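Local structure of meso-diaminopimelate dehydrogenase (Clostridium tetani, 3WGQ) at the interface of chains A and B. The protein catalyses the reversible NADP+-dependent oxidative deamination of meso-2,6-diaminopimelate at its D-configured centre, giving L-2-amino-6-oxopimelate and ammonia. Sequence-based numbering; all coordinates share one arbitrary frame. Chains: chain A/B, Meso-diaminopimelate dehydrogenase.

Contact 1 sits at the two-fold axis, with contact 2 about 18 Å and contact 3 about 16 Å from it; contacts 2 and 3 lie about 21 Å apart, all measured between centres of C-alpha atoms. Strand 263-273 runs through contacts 1 and 2, pairing with its own copy at the middle and meeting the far end of that copy in contact 2. Helix 123-138 serves contacts 1 and 3, meeting the partner's phenylalanine in the first and its C-terminus in the second. Each off-axis contact has a twin, so strand pairing and tail docking probably act together to hold the two chains, in keeping with the dimer expected for this family.

Contact 1: the interface of chains A and B. Residues chain A 131, 134, 267-269; chain B 131, 268-269.
B:Phe269 and A:Phe269 pair backbone to backbone across the two-fold as an antiparallel beta bridge, where strand 263-273 of this diaminopimelate dehydrogenase meets its own copy. Both rings leave the strand on the side of helix 123-138. In B:Phe269, CG is anti to the backbone N (chi1 176°), which turns the ring off the strand towards the helices, where it lies under its own B:Asn131 and reaches A:Asn131. B:Phe269 has the most surface hidden here. Its CD1 lies 3.5 Å from the backbone O of A:Glu268, while CE1 and CZ look towards the A:Leu134 methyl CD2 and the A:Met267 thioether methyl CE at looser range.

A:Asn131 and B:Asn131 each serve two rings. The amide oxygen OD1 of A:Asn131 caps the ring of A:Phe269, standing 3.3 Å above its plane over the centre. The nitrogen reaches the other way: A:Asn131 ND2 is 3.8 Å from B:Phe269 CD1, with the amide and ring planes turned 42° apart. B:Asn131 does the same towards A:Phe269. The two amide nitrogens then meet through a water lying between the chains, 2.8 Å from A:Asn131 ND2 and 2.7 Å from B:Asn131 ND2, which links the two helices and should help hold both amides with nitrogen towards the water.

On the opposite face of the strands the extended side chains of A:Glu268 and B:Glu268 draw together towards their ends, with the OE2 atoms 5.7 Å apart, a proximity of like charges that may cost a little.

Contact 2: the interface of chains A and B. Residues chain A 273-275, 278-279; chain B 263-265.
A:Glu274 and B:Lys264 lie side by side and point the same way, each running out from the end of its strand pairing. Their charged ends do not meet: A:Glu274 OE2 is 5.4 Å from B:Lys264 NZ, so any attraction acts at longer range. The carboxylate instead takes the backbone, B:Lys264 N donating to A:Glu274 OE1 at 2.7 Å, almost straight at the hydrogen but from 44° above the carboxylate plane. A:Glu274 N returns a bond to B:Lys264 O, giving this residue pair a grip in both directions beside the antiparallel bridge of A:Leu273 with B:Gln265.

B:Gln265 approaches A:Leu273 at about a right angle. Its chain bends at chi2 (-78°), bringing the terminal amide against the main chain of A:Ser275, so that it pairs with both the N and the O of that residue. B:Gln265 OE1 accepts from A:Ser275 N at 3.2 Å, the donor tilted 33° from the carbonyl plane. The ring of A:Phe279 slides past this side chain in the opposite direction, nearly perpendicular to the amide, with CD1 near B:Gln265 CB. Nearby, A:Ser275 CB packs on B:Ala263 CB at 3.8 Å. The B:Gln265 NE2 to A:Ser275 O bond is 2.7 Å long, with the acceptor almost in the amide plane.

Contact 3: the interface of chains A and B. Residues chain A 96, 99, 120, 124-125, 129, 132; chain B 322, 326.
B:Leu326 turns its CG away from the backbone nitrogen (chi1 -166°), which sets the isobutyl group beside the terminal carboxylate so that both enter chain A together, and A:His96, whose ring is swung by chi2 of -72°, presents ND1 to that carboxylate. This is a C-terminal tail docking: the last residue of one dehydrogenase chain plugs into a pocket of the other.

A:His96 and A:Ser129 each hold one carboxylate oxygen. A:His96 ND1 gives its hydrogen to OXT of B:Leu326 at 2.7 Å, with the carboxylate at the edge of the imidazole and near its plane. From helix 123-138 the hydroxyl OG of A:Ser129 reaches O of B:Leu326 at 2.6 Å, in the carboxylate plane and on a lone pair. A:Pro125, after a cis peptide bond, sets its CB 3.4 Å from the same B:Leu326 O.

A:Arg132 NH1 stands 3.6 Å from B:Leu326 O and may temper the negative charge; its guanidinium meets the A:Asp124 carboxylate edge-on in a salt bridge of doubtful modelled length. The leucine branches are split: B:Leu326 CD1 packs against A:Ser129 CB at 3.5 Å, while B:Leu326 CD2 lies 3.8 Å from A:Ile99 CG2. A:Ile99 crosses B:Leu326 at about a right angle, its CD1 resting 3.8 Å from B:Leu326 CG.

Contact 1: the interface of chains A and B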
loop_
_atom_site.group_PDB
_atom_site.type_symbol
_atom_site.label_atom_id
_atom_site.label_comp_id
_atom_site.label_asym_id
_atom_site.label_seq_id
_atom_site.Cartn_x
_atom_site.Cartn_y
_atom_site.Cartn_z
ATOM N N ASN A 131 -4.734 -1.878 -0.605
ATOM C CA ASN A 131 -3.772 -2.912 -0.972
ATOM C C ASN A 131 -4.372 -4.125 -1.690
ATOM O O ASN A 131 -3.675 -4.810 -2.445
ATOM C CB ASN A 131 -2.948 -3.317 0.248
ATOM C CG ASN A 131 -1.928 -2.241 0.633
ATOM O OD1 ASN A 131 -2.230 -1.310 1.382
ATOM N ND2 ASN A 131 -0.727 -2.356 0.093
ATOM N N LEU A 134 -4.480 -2.709 -5.143
ATOM C CA LEU A 134 -3.127 -2.646 -5.685
ATOM C C LEU A 134 -2.646 -4.039 -6.073
ATOM O O LEU A 134 -2.186 -4.253 -7.191
ATOM C CB LEU A 134 -2.173 -2.024 -4.659
ATOM C CG LEU A 134 -0.726 -1.799 -5.119
ATOM C CD1 LEU A 134 -0.688 -0.781 -6.244
ATOM C CD2 LEU A 134 0.102 -1.308 -3.948
ATOM N N MET A 267 3.296 -9.954 -2.897
ATOM C CA MET A 267 3.135 -8.593 -2.372
ATOM C C MET A 267 2.449 -8.682 -1.006
ATOM O O MET A 267 1.436 -9.375 -0.862
ATOM C CB MET A 267 2.252 -7.750 -3.302
ATOM C CG MET A 267 2.788 -7.516 -4.707
ATOM S SD MET A 267 1.519 -6.809 -5.833
ATOM C CE MET A 267 1.326 -5.157 -5.137
ATOM N N GLU A 268 2.983 -7.984 -0.006
ATOM C CA GLU A 268 2.366 -8.002 1.314
ATOM C C GLU A 268 2.346 -6.641 1.995
ATOM O O GLU A 268 3.300 -5.861 1.901
ATOM C CB GLU A 268 3.072 -8.986 2.246
ATOM C CG GLU A 268 2.372 -9.119 3.587
ATOM C CD GLU A 268 3.101 -10.030 4.561
ATOM O OE1 GLU A 268 3.722 -11.011 4.112
ATOM O OE2 GLU A 268 3.033 -9.776 5.781
ATOM N N PHE A 269 1.230 -6.370 2.661
ATOM C CA PHE A 269 1.028 -5.143 3.423
ATOM C C PHE A 269 0.483 -5.639 4.748
ATOM O O PHE A 269 -0.422 -6.474 4.761
ATOM C CB PHE A 269 -0.032 -4.242 2.768
ATOM C CG PHE A 269 -0.343 -2.995 3.559
ATOM C CD1 PHE A 269 0.493 -1.878 3.489
ATOM C CD2 PHE A 269 -1.451 -2.944 4.396
ATOM C CE1 PHE A 269 0.231 -0.723 4.247
ATOM C CE2 PHE A 269 -1.729 -1.793 5.162
ATOM C CZ PHE A 269 -0.880 -0.679 5.084
ATOM N N ASN B 131 4.409 3.668 -0.534
ATOM C CA ASN B 131 4.317 3.214 0.837
ATOM C C ASN B 131 5.116 4.048 1.824
ATOM O O ASN B 131 4.766 4.104 2.996
ATOM C CB ASN B 131 4.633 1.715 0.920
ATOM C CG ASN B 131 3.425 0.863 0.514
ATOM O OD1 ASN B 131 3.256 0.497 -0.652
ATOM N ND2 ASN B 131 2.559 0.591 1.474
ATOM N N GLU B 268 3.794 -2.076 7.435
ATOM C CA GLU B 268 4.812 -2.696 6.598
ATOM C C GLU B 268 4.303 -3.073 5.218
ATOM O O GLU B 268 3.160 -3.505 5.063
ATOM C CB GLU B 268 5.378 -3.956 7.284
ATOM C CG GLU B 268 6.424 -4.685 6.446
ATOM C CD GLU B 268 7.099 -5.851 7.171
ATOM O OE1 GLU B 268 7.016 -5.921 8.412
ATOM O OE2 GLU B 268 7.732 -6.687 6.487
ATOM N N PHE B 269 5.153 -2.877 4.214
ATOM C CA PHE B 269 4.847 -3.268 2.842
ATOM C C PHE B 269 6.116 -3.930 2.336
ATOM O O PHE B 269 7.213 -3.378 2.484
ATOM C CB PHE B 269 4.519 -2.062 1.952
ATOM C CG PHE B 269 4.287 -2.418 0.498
ATOM C CD1 PHE B 269 3.036 -2.857 0.059
ATOM C CD2 PHE B 269 5.323 -2.320 -0.429
ATOM C CE1 PHE B 269 2.824 -3.193 -1.281
ATOM C CE2 PHE B 269 5.127 -2.653 -1.772
ATOM C CZ PHE B 269 3.868 -3.091 -2.197
HETATM O O HOH W 1 0.256 0.309 0.158
#

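Contact 2: the interface of chains A and B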
loop_
_atom_site.group_PDB
_atom_site.type_symbol
_atom_site.label_atom_id
_atom_site.label_comp_id
_atom_site.label_asym_id
_atom_site.label_seq_id
_atom_site.Cartn_x
_atom_site.Cartn_y
_atom_site.Cartn_z
ATOM N N LEU A 273 -0.747 -3.049 15.328
ATOM C CA LEU A 273 -1.170 -1.893 16.108
ATOM C C LEU A 273 -1.354 -2.112 17.605
ATOM O O LEU A 273 -2.196 -2.910 18.013
ATOM C CB LEU A 273 -2.485 -1.372 15.525
ATOM C CG LEU A 273 -2.605 -1.393 13.996
ATOM C CD1 LEU A 273 -4.035 -1.069 13.600
ATOM C CD2 LEU A 273 -1.619 -0.402 13.384
ATOM N N GLU A 274 -0.587 -1.396 18.425
ATOM C CA GLU A 274 -0.746 -1.522 19.873
ATOM C C GLU A 274 -2.087 -0.905 20.251
ATOM O O GLU A 274 -2.732 -1.332 21.210
ATOM C CB GLU A 274 0.366 -0.800 20.632
ATOM C CG GLU A 274 1.746 -1.360 20.416
ATOM C CD GLU A 274 2.651 -1.123 21.606
ATOM O OE1 GLU A 274 2.613 -0.001 22.166
ATOM O OE2 GLU A 274 3.404 -2.055 21.971
ATOM N N SER A 275 -2.497 0.114 19.500
ATOM C CA SER A 275 -3.777 0.769 19.743
ATOM C C SER A 275 -4.492 0.940 18.410
ATOM O O SER A 275 -4.281 1.924 17.683
ATOM C CB SER A 275 -3.582 2.131 20.415
ATOM O OG SER A 275 -4.835 2.767 20.633
ATOM N N GLU A 278 -6.607 4.207 17.964
ATOM C CA GLU A 278 -5.795 5.394 17.701
ATOM C C GLU A 278 -5.193 5.375 16.306
ATOM O O GLU A 278 -4.922 6.431 15.743
ATOM C CB GLU A 278 -4.687 5.544 18.743
ATOM C CG GLU A 278 -5.230 5.721 20.154
ATOM C CD GLU A 278 -4.145 5.982 21.169
ATOM O OE1 GLU A 278 -3.058 5.385 21.051
ATOM O OE2 GLU A 278 -4.381 6.775 22.099
ATOM N N PHE A 279 -4.977 4.181 15.752
ATOM C CA PHE A 279 -4.437 4.090 14.403
ATOM C C PHE A 279 -5.537 4.533 13.438
ATOM O O PHE A 279 -5.297 5.313 12.517
ATOM C CB PHE A 279 -3.998 2.663 14.063
ATOM C CG PHE A 279 -3.322 2.556 12.729
ATOM C CD1 PHE A 279 -2.029 3.049 12.546
ATOM C CD2 PHE A 279 -3.997 2.022 11.630
ATOM C CE1 PHE A 279 -1.428 3.013 11.290
ATOM C CE2 PHE A 279 -3.403 1.981 10.371
ATOM C CZ PHE A 279 -2.116 2.479 10.198
ATOM N N ALA B 263 1.855 4.714 22.121
ATOM C CA ALA B 263 1.416 3.416 21.621
ATOM C C ALA B 263 2.191 3.132 20.333
ATOM O O ALA B 263 2.316 4.004 19.475
ATOM C CB ALA B 263 -0.085 3.442 21.345
ATOM N N LYS B 264 2.707 1.914 20.205
ATOM C CA LYS B 264 3.488 1.517 19.031
ATOM C C LYS B 264 2.599 1.098 17.866
ATOM O O LYS B 264 1.794 0.178 17.992
ATOM C CB LYS B 264 4.417 0.349 19.381
ATOM C CG LYS B 264 5.386 0.625 20.525
ATOM C CD LYS B 264 6.055 -0.667 20.976
ATOM C CE LYS B 264 7.121 -0.408 22.028
ATOM N NZ LYS B 264 8.223 0.436 21.491
ATOM N N GLN B 265 2.752 1.774 16.733
ATOM C CA GLN B 265 1.964 1.458 15.546
ATOM C C GLN B 265 2.964 1.183 14.432
ATOM O O GLN B 265 3.824 2.014 14.140
ATOM C CB GLN B 265 1.056 2.639 15.187
ATOM C CG GLN B 265 0.335 3.246 16.391
ATOM C CD GLN B 265 -0.876 2.448 16.858
ATOM O OE1 GLN B 265 -0.822 1.226 17.009
ATOM N NE2 GLN B 265 -1.972 3.148 17.103
#

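Contact 3: the interface of chains A and B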
loop_
_atom_site.group_PDB
_atom_site.type_symbol
_atom_site.label_atom_id
_atom_site.label_comp_id
_atom_site.label_asym_id
_atom_site.label_seq_id
_atom_site.Cartn_x
_atom_site.Cartn_y
_atom_site.Cartn_z
ATOM N N HIS A 96 -18.957 -3.737 5.329
ATOM C CA HIS A 96 -18.614 -3.986 3.934
ATOM C C HIS A 96 -19.837 -4.251 3.063
ATOM O O HIS A 96 -19.997 -3.649 2.002
ATOM C CB HIS A 96 -17.633 -5.159 3.839
ATOM C CG HIS A 96 -16.271 -4.853 4.387
ATOM N ND1 HIS A 96 -15.377 -4.022 3.745
ATOM C CD2 HIS A 96 -15.661 -5.249 5.531
ATOM C CE1 HIS A 96 -14.277 -3.917 4.470
ATOM N NE2 HIS A 96 -14.424 -4.651 5.559
ATOM N N ILE A 99 -21.735 -0.989 2.263
ATOM C CA ILE A 99 -20.995 0.172 1.768
ATOM C C ILE A 99 -21.655 0.789 0.537
ATOM O O ILE A 99 -21.764 2.009 0.431
ATOM C CB ILE A 99 -19.532 -0.191 1.420
ATOM C CG1 ILE A 99 -18.689 -0.223 2.697
ATOM C CG2 ILE A 99 -18.964 0.809 0.417
ATOM C CD1 ILE A 99 -17.261 -0.692 2.475
ATOM N N SER A 120 -16.031 5.200 4.608
ATOM C CA SER A 120 -15.288 3.986 4.891
ATOM C C SER A 120 -13.758 3.997 4.841
ATOM O O SER A 120 -13.151 3.127 4.213
ATOM C CB SER A 120 -15.815 2.876 3.974
ATOM O OG SER A 120 -17.230 2.771 4.085
ATOM N N ASP A 124 -9.495 -1.117 7.584
ATOM C CA ASP A 124 -10.279 -2.067 6.785
ATOM C C ASP A 124 -11.736 -1.921 7.191
ATOM O O ASP A 124 -12.141 -2.362 8.264
ATOM C CB ASP A 124 -9.825 -3.525 6.957
ATOM C CG ASP A 124 -10.353 -4.433 5.842
ATOM O OD1 ASP A 124 -11.137 -3.961 4.994
ATOM O OD2 ASP A 124 -9.989 -5.623 5.803
ATOM N N PRO A 125 -12.541 -1.263 6.344
ATOM C CA PRO A 125 -12.143 -0.672 5.058
ATOM C C PRO A 125 -11.096 0.448 5.176
ATOM O O PRO A 125 -10.944 1.063 6.227
ATOM C CB PRO A 125 -13.461 -0.144 4.512
ATOM C CG PRO A 125 -14.133 0.354 5.754
ATOM C CD PRO A 125 -13.888 -0.804 6.724
ATOM N N SER A 129 -8.148 -2.084 1.934
ATOM C CA SER A 129 -8.904 -2.015 0.678
ATOM C C SER A 129 -7.973 -1.557 -0.442
ATOM O O SER A 129 -7.992 -2.100 -1.549
ATOM C CB SER A 129 -10.056 -1.018 0.809
ATOM O OG SER A 129 -10.758 -1.199 2.021
ATOM N N ARG A 132 -5.655 -4.401 -1.469
ATOM C CA ARG A 132 -6.286 -5.502 -2.195
ATOM C C ARG A 132 -6.366 -5.047 -3.651
ATOM O O ARG A 132 -6.090 -5.812 -4.568
ATOM C CB ARG A 132 -7.703 -5.772 -1.693
ATOM C CG ARG A 132 -7.770 -6.413 -0.328
ATOM C CD ARG A 132 -9.218 -6.654 0.068
ATOM N NE ARG A 132 -9.292 -6.832 1.504
ATOM C CZ ARG A 132 -9.873 -5.982 2.336
ATOM N NH1 ARG A 132 -10.453 -4.886 1.882
ATOM N NH2 ARG A 132 -9.846 -6.232 3.632
ATOM N N ARG B 322 -16.003 -0.848 -5.163
ATOM C CA ARG B 322 -16.613 -0.566 -3.867
ATOM C C ARG B 322 -17.421 -1.749 -3.347
ATOM O O ARG B 322 -17.574 -1.918 -2.140
ATOM C CB ARG B 322 -17.511 0.673 -3.951
ATOM C CG ARG B 322 -16.754 1.984 -4.182
ATOM C CD ARG B 322 -17.639 3.197 -3.933
ATOM N NE ARG B 322 -18.684 3.346 -4.944
ATOM C CZ ARG B 322 -18.534 3.986 -6.099
ATOM N NH1 ARG B 322 -19.552 4.059 -6.946
ATOM N NH2 ARG B 322 -17.378 4.568 -6.408
ATOM N N LEU B 326 -13.587 -2.823 -1.321
ATOM C CA LEU B 326 -13.572 -1.867 -0.223
ATOM C C LEU B 326 -13.937 -2.500 1.115
ATOM O O LEU B 326 -13.074 -2.462 2.020
ATOM C CB LEU B 326 -14.506 -0.694 -0.533
ATOM C CG LEU B 326 -14.346 0.539 0.361
ATOM C CD1 LEU B 326 -12.885 1.017 0.334
ATOM C CD2 LEU B 326 -15.281 1.642 -0.119
ATOM O OXT LEU B 326 -15.063 -3.026 1.243
#